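D-mannose isomerase (PDB 5X32) catalyses the reversible isomerization of D-mannose to D-fructose, and with lower efficiency that of D-lyxose to D-xylulose. Local coordinates at residues S54-I59 / Q83-R88; P273-L278 / W322-A327. All coordinates share one frame; numbering follows the deposited sequence.

Contact 1. Residues S54-I59 / Q83-R88; sequences SSTRFI and QYLRQR. With PO4 (phosphate ion), chain C.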
loop_
_atom_site.group_PDB
_atom_site.type_symbol
_atom_site.label_atom_id
_atom_site.label_comp_id
_atom_site.label_asym_id
_atom_site.label_seq_id
_atom_site.Cartn_x
_atom_site.Cartn_y
_atom_site.Cartn_z
ATOM N N SER A 54 6.202 -7.840 4.117
ATOM C CA SER A 54 6.668 -7.118 5.306
ATOM C C SER A 54 8.163 -6.798 5.222
ATOM O O SER A 54 8.609 -5.750 5.715
ATOM C CB SER A 54 6.392 -7.898 6.596
ATOM O OG SER A 54 5.009 -7.942 6.914
ATOM N N SER A 55 8.923 -7.662 4.554
ATOM C CA SER A 55 10.358 -7.422 4.398
ATOM C C SER A 55 10.603 -6.143 3.620
ATOM O O SER A 55 11.480 -5.365 3.983
ATOM C CB SER A 55 11.059 -8.604 3.703
ATOM O OG SER A 55 11.263 -9.686 4.595
ATOM N N THR A 56 9.815 -5.907 2.569
ATOM C CA THR A 56 9.946 -4.681 1.796
ATOM C C THR A 56 9.276 -3.503 2.499
ATOM O O THR A 56 9.825 -2.394 2.551
ATOM C CB THR A 56 9.365 -4.843 0.353
ATOM O OG1 THR A 56 7.992 -5.228 0.422
ATOM C CG2 THR A 56 10.103 -5.913 -0.437
ATOM N N ARG A 57 8.109 -3.736 3.081
ATOM C CA ARG A 57 7.369 -2.615 3.643
ATOM C C ARG A 57 8.127 -2.010 4.808
ATOM O O ARG A 57 8.079 -0.791 4.988
ATOM C CB ARG A 57 5.964 -3.036 4.078
ATOM C CG ARG A 57 5.005 -3.101 2.918
ATOM C CD ARG A 57 3.603 -3.428 3.371
ATOM N NE ARG A 57 2.746 -3.702 2.227
ATOM C CZ ARG A 57 1.425 -3.794 2.300
ATOM N NH1 ARG A 57 0.826 -3.609 3.465
ATOM N NH2 ARG A 57 0.699 -4.049 1.214
ATOM N N PHE A 58 8.857 -2.838 5.567
ATOM C CA PHE A 58 9.643 -2.299 6.687
ATOM C C PHE A 58 10.777 -1.424 6.162
ATOM O O PHE A 58 11.136 -0.407 6.773
ATOM C CB PHE A 58 10.209 -3.422 7.559
ATOM C CG PHE A 58 9.304 -3.817 8.694
ATOM C CD1 PHE A 58 8.964 -2.900 9.676
ATOM C CD2 PHE A 58 8.785 -5.093 8.777
ATOM C CE1 PHE A 58 8.138 -3.250 10.718
ATOM C CE2 PHE A 58 7.962 -5.450 9.826
ATOM C CZ PHE A 58 7.638 -4.526 10.795
ATOM N N ILE A 59 11.282 -1.785 4.989
ATOM C CA ILE A 59 12.289 -0.973 4.336
ATOM C C ILE A 59 11.685 0.378 4.035
ATOM O O ILE A 59 12.282 1.410 4.367
ATOM C CB ILE A 59 12.815 -1.631 3.056
ATOM C CG1 ILE A 59 13.759 -2.781 3.441
ATOM C CG2 ILE A 59 13.555 -0.612 2.189
ATOM C CD1 ILE A 59 14.136 -3.680 2.304
ATOM N N GLN A 83 19.672 -5.550 3.204
ATOM C CA GLN A 83 20.572 -6.695 3.241
ATOM C C GLN A 83 19.761 -7.979 3.307
ATOM O O GLN A 83 19.995 -8.911 2.530
ATOM C CB GLN A 83 21.535 -6.593 4.427
ATOM C CG GLN A 83 22.640 -5.582 4.212
ATOM C CD GLN A 83 23.436 -5.314 5.472
ATOM O OE1 GLN A 83 23.307 -6.027 6.471
ATOM N NE2 GLN A 83 24.261 -4.269 5.437
ATOM N N TYR A 84 18.781 -8.019 4.204
ATOM C CA TYR A 84 17.946 -9.219 4.306
ATOM C C TYR A 84 17.197 -9.484 3.004
ATOM O O TYR A 84 16.969 -10.634 2.612
ATOM C CB TYR A 84 16.932 -9.077 5.413
ATOM C CG TYR A 84 16.198 -10.349 5.734
ATOM C CD1 TYR A 84 16.800 -11.352 6.471
ATOM C CD2 TYR A 84 14.908 -10.565 5.252
ATOM C CE1 TYR A 84 16.119 -12.517 6.771
ATOM C CE2 TYR A 84 14.224 -11.726 5.537
ATOM C CZ TYR A 84 14.830 -12.700 6.298
ATOM O OH TYR A 84 14.143 -13.859 6.577
ATOM N N LEU A 85 16.786 -8.409 2.349
ATOM C CA LEU A 85 16.026 -8.549 1.126
ATOM C C LEU A 85 16.881 -9.267 0.104
ATOM O O LEU A 85 16.458 -10.260 -0.491
ATOM C CB LEU A 85 15.570 -7.179 0.604
ATOM C CG LEU A 85 14.793 -7.195 -0.714
ATOM C CD1 LEU A 85 13.548 -8.067 -0.621
ATOM C CD2 LEU A 85 14.408 -5.777 -1.115
ATOM N N ARG A 86 18.117 -8.802 -0.043
ATOM C CA ARG A 86 18.953 -9.264 -1.144
ATOM C C ARG A 86 19.664 -10.592 -0.887
ATOM O O ARG A 86 19.935 -11.345 -1.820
ATOM C CB ARG A 86 19.984 -8.198 -1.474
ATOM C CG ARG A 86 19.387 -6.839 -1.697
ATOM C CD ARG A 86 20.246 -6.070 -2.639
ATOM N NE ARG A 86 20.165 -6.675 -3.954
ATOM C CZ ARG A 86 21.186 -6.766 -4.788
ATOM N NH1 ARG A 86 22.378 -6.300 -4.425
ATOM N NH2 ARG A 86 21.012 -7.340 -5.971
ATOM N N GLN A 87 19.946 -10.902 0.365
ATOM C CA GLN A 87 20.712 -12.116 0.650
ATOM C C GLN A 87 19.848 -13.314 1.002
ATOM O O GLN A 87 20.261 -14.463 0.811
ATOM C CB GLN A 87 21.716 -11.838 1.763
ATOM C CG GLN A 87 22.531 -10.595 1.459
ATOM C CD GLN A 87 23.456 -10.191 2.581
ATOM O OE1 GLN A 87 23.476 -10.813 3.649
ATOM N NE2 GLN A 87 24.218 -9.124 2.354
ATOM N N ARG A 88 18.650 -13.049 1.514
ATOM C CA ARG A 88 17.773 -14.124 1.943
ATOM C C ARG A 88 16.601 -14.282 0.989
ATOM O O ARG A 88 16.244 -15.412 0.633
ATOM C CB ARG A 88 17.279 -13.878 3.368
ATOM C CG ARG A 88 16.401 -14.975 3.893
ATOM C CD ARG A 88 17.022 -16.312 3.655
ATOM N NE ARG A 88 16.234 -17.408 4.200
ATOM C CZ ARG A 88 15.438 -18.154 3.445
ATOM N NH1 ARG A 88 15.355 -17.896 2.143
ATOM N NH2 ARG A 88 14.741 -19.152 3.976
HETATM P P PO4 C . -3.672 -3.877 -0.767
HETATM O O1 PO4 C . -3.892 -4.546 -2.107
HETATM O O2 PO4 C . -4.762 -4.320 0.195
HETATM O O3 PO4 C . -3.707 -2.359 -0.851
HETATM O O4 PO4 C . -2.300 -4.300 -0.305
#
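Ile59 and Leu85 meet across a helical hairpin of the (alpha/alpha)6 barrel, the fold of the N-acylglucosamine 2-epimerase family. Helix 52-69 turns straight into helix 72-89. The two short segments run roughly antiparallel, at 150°, with axes 9.9 Å apart. Ser55 and Leu85 are nearest in the backbone register, yet Leu85 touches Thr56 and Ile59, one and four residues further along the helix than Ser55.

The apolar part centres on Leu85. Its CG is anti to the backbone N (chi1 178°), and the isobutyl fork is carried toward helix 52-69. One prong, Leu85 CD2, lies 4.0 Å from Ile59 CD1, and the two side chains cross at about a right angle. The other prong, Leu85 CD1, reaches the methyl Thr56 CG2 at 4.1 Å. The hydroxyl of Thr56 turns back to its own helix and bonds to the carbonyls of Leu52 and Val53, while CG2 is on the side that meets Leu85. Phe117 and Tyr122 of helix 112-127 pack against Thr56 and Leu85 respectively.

The polar part is a van der Waals contact, with no hydrogen bond between the segments. Ser55 OG comes to the edge of the Tyr84 ring, near its plane, 3.7 Å from Tyr84 CE2. Weak hydrogen bonds join the hydroxyl to Gln36 and His89. Arg88 CB packs over one face of the same ring, near its rim.

Arg57 leaves the hairpin and extends from CG to NE toward a phosphate ion, probably from the crystallisation liquor. Tyr113 and His178 also bind the ion. Arg57 also touches His380, a proton donor/acceptor by similarity. The phosphate bond is weak: Arg57 NH2 donates in the guanidinium plane to PO4 O4 at 3.4 Å, with an N-H...O angle of 138°.

Contact 2. Residues P273-L278 / W322-A327; sequences PKAKYL and WLLYKA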
loop_
_atom_site.group_PDB
_atom_site.type_symbol
_atom_site.label_atom_id
_atom_site.label_comp_id
_atom_site.label_asym_id
_atom_site.label_seq_id
_atom_site.Cartn_x
_atom_site.Cartn_y
_atom_site.Cartn_z
ATOM N N PRO A 273 -11.493 14.401 -12.323
ATOM C CA PRO A 273 -12.880 13.924 -12.276
ATOM C C PRO A 273 -13.008 12.437 -11.914
ATOM O O PRO A 273 -13.981 12.049 -11.261
ATOM C CB PRO A 273 -13.391 14.176 -13.697
ATOM C CG PRO A 273 -12.571 15.294 -14.182
ATOM C CD PRO A 273 -11.219 15.139 -13.571
ATOM N N LYS A 274 -12.068 11.605 -12.351
ATOM C CA LYS A 274 -12.162 10.187 -12.030
ATOM C C LYS A 274 -11.892 9.952 -10.530
ATOM O O LYS A 274 -12.642 9.218 -9.871
ATOM C CB LYS A 274 -11.222 9.367 -12.908
ATOM C CG LYS A 274 -11.409 7.866 -12.753
ATOM C CD LYS A 274 -12.820 7.412 -13.176
ATOM C CE LYS A 274 -12.906 5.884 -13.352
ATOM N NZ LYS A 274 -14.277 5.310 -13.561
ATOM N N ALA A 275 -10.839 10.575 -9.996
ATOM C CA ALA A 275 -10.556 10.528 -8.560
ATOM C C ALA A 275 -11.789 10.970 -7.759
ATOM O O ALA A 275 -12.196 10.339 -6.764
ATOM C CB ALA A 275 -9.335 11.406 -8.212
ATOM N N LYS A 276 -12.374 12.070 -8.218
ATOM C CA LYS A 276 -13.519 12.659 -7.570
ATOM C C LYS A 276 -14.670 11.647 -7.585
ATOM O O LYS A 276 -15.316 11.384 -6.563
ATOM C CB LYS A 276 -13.884 13.962 -8.284
ATOM C CG LYS A 276 -14.508 14.966 -7.383
ATOM C CD LYS A 276 -15.178 16.162 -8.060
ATOM C CE LYS A 276 -14.226 17.138 -8.730
ATOM N NZ LYS A 276 -14.975 18.437 -8.949
ATOM N N TYR A 277 -14.846 10.995 -8.727
ATOM C CA TYR A 277 -15.957 10.058 -8.914
ATOM C C TYR A 277 -15.834 8.802 -8.037
ATOM O O TYR A 277 -16.757 8.474 -7.272
ATOM C CB TYR A 277 -16.045 9.662 -10.391
ATOM C CG TYR A 277 -17.099 8.628 -10.697
ATOM C CD1 TYR A 277 -16.765 7.284 -10.888
ATOM C CD2 TYR A 277 -18.429 8.995 -10.812
ATOM C CE1 TYR A 277 -17.742 6.333 -11.177
ATOM C CE2 TYR A 277 -19.410 8.063 -11.101
ATOM C CZ TYR A 277 -19.068 6.740 -11.286
ATOM O OH TYR A 277 -20.076 5.844 -11.567
ATOM N N LEU A 278 -14.676 8.136 -8.137
ATOM C CA LEU A 278 -14.358 6.947 -7.349
ATOM C C LEU A 278 -14.474 7.234 -5.869
ATOM O O LEU A 278 -15.102 6.468 -5.139
ATOM C CB LEU A 278 -12.959 6.429 -7.667
ATOM C CG LEU A 278 -12.817 5.809 -9.055
ATOM C CD1 LEU A 278 -11.372 5.451 -9.339
ATOM C CD2 LEU A 278 -13.701 4.574 -9.151
ATOM N N TRP A 322 -7.628 14.003 1.465
ATOM C CA TRP A 322 -6.824 15.213 1.606
ATOM C C TRP A 322 -6.408 15.743 0.258
ATOM O O TRP A 322 -6.447 16.954 0.021
ATOM C CB TRP A 322 -5.582 14.995 2.457
ATOM C CG TRP A 322 -4.878 16.296 2.710
ATOM C CD1 TRP A 322 -3.728 16.733 2.128
ATOM C CD2 TRP A 322 -5.320 17.355 3.570
ATOM N NE1 TRP A 322 -3.407 17.986 2.597
ATOM C CE2 TRP A 322 -4.371 18.389 3.482
ATOM C CE3 TRP A 322 -6.417 17.518 4.418
ATOM C CZ2 TRP A 322 -4.486 19.569 4.207
ATOM C CZ3 TRP A 322 -6.532 18.691 5.134
ATOM C CH2 TRP A 322 -5.573 19.701 5.026
ATOM N N LEU A 323 -5.989 14.834 -0.614
ATOM C CA LEU A 323 -5.573 15.242 -1.945
ATOM C C LEU A 323 -6.743 15.875 -2.685
ATOM O O LEU A 323 -6.594 16.912 -3.308
ATOM C CB LEU A 323 -5.005 14.049 -2.729
ATOM C CG LEU A 323 -3.702 13.545 -2.092
ATOM C CD1 LEU A 323 -3.136 12.323 -2.797
ATOM C CD2 LEU A 323 -2.697 14.669 -2.059
ATOM N N LEU A 324 -7.915 15.282 -2.540
ATOM C CA LEU A 324 -9.116 15.771 -3.194
ATOM C C LEU A 324 -9.462 17.167 -2.712
ATOM O O LEU A 324 -9.913 18.031 -3.484
ATOM C CB LEU A 324 -10.262 14.815 -2.906
ATOM C CG LEU A 324 -10.292 13.651 -3.877
ATOM C CD1 LEU A 324 -11.382 12.735 -3.426
ATOM C CD2 LEU A 324 -10.561 14.172 -5.301
ATOM N N TYR A 325 -9.216 17.399 -1.431
ATOM C CA TYR A 325 -9.549 18.683 -0.862
ATOM C C TYR A 325 -8.545 19.717 -1.367
ATOM O O TYR A 325 -8.926 20.855 -1.661
ATOM C CB TYR A 325 -9.586 18.621 0.665
ATOM C CG TYR A 325 -9.644 19.989 1.287
ATOM C CD1 TYR A 325 -10.735 20.828 1.076
ATOM C CD2 TYR A 325 -8.583 20.467 2.038
ATOM C CE1 TYR A 325 -10.776 22.099 1.622
ATOM C CE2 TYR A 325 -8.615 21.725 2.583
ATOM C CZ TYR A 325 -9.708 22.541 2.376
ATOM O OH TYR A 325 -9.724 23.800 2.929
ATOM N N LYS A 326 -7.271 19.335 -1.501
ATOM C CA LYS A 326 -6.303 20.290 -2.043
ATOM C C LYS A 326 -6.615 20.602 -3.507
ATOM O O LYS A 326 -6.482 21.742 -3.948
ATOM C CB LYS A 326 -4.865 19.791 -1.912
ATOM C CG LYS A 326 -4.439 19.477 -0.500
ATOM C CD LYS A 326 -4.526 20.710 0.393
ATOM C CE LYS A 326 -3.469 21.747 0.062
ATOM N NZ LYS A 326 -3.630 22.940 0.948
ATOM N N ALA A 327 -7.034 19.582 -4.247
ATOM C CA ALA A 327 -7.302 19.705 -5.676
ATOM C C ALA A 327 -8.541 20.531 -5.998
ATOM O O ALA A 327 -8.578 21.232 -7.000
ATOM C CB ALA A 327 -7.457 18.328 -6.280
#
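Leu324 reaches across from helix 311-328 to Ala275 and Lys276 on helix 271-286, joining two helices of the (alpha/alpha)6 barrel. The contact is small and buries 104 Å² in all. Lys276 and Leu324 are nearest in the backbone register, with their CA atoms 6.9 Å apart.

The apolar contact rests on one methyl of Leu324, CD2. The leucine CG is anti to the carbonyl carbon (chi1 -85°), and the fork ends against the backbone of the other helix. Leu324 CD2 lies 4.2 Å from Ala275 CB and 4.0 Å from Lys276 CA. The CB of Ala275 points toward the leucine. Lys276 offers its backbone and CB here, while the end of its side chain leads away.

The polar neighbour is a backbone oxygen. Leu324 CD1 lies 4.2 Å from Ala275 O, a van der Waals approach. Leu260 of helix 249-265, Phe279 of helix 271-286 and Tyr333 of helix 331-347 also pack on Leu324.

No hydrogen bond or salt bridge crosses between the segments. The link between them is therefore apolar and van der Waals in nature, with the lysine charge directed elsewhere.

Contact 1 and contact 2 lie on opposite sides of the chain's centre, in one (alpha/alpha)6 barrel. Their centres are 33 Å apart, and their nearest atoms about 17 Å apart, so they do not touch. They follow in series along the chain. Contact 1 joins consecutive helices, whereas the chain between the segments of contact 2 includes both helix and strand. Contact 1 is the one near the likely catalytic site. The side chain of Thr56 is about 11 Å from that of His380, and Arg57 of the same segment links that histidine's surroundings to the bound phosphate. Contact 2 lies away from the annotated active-site histidines, His251 and His380.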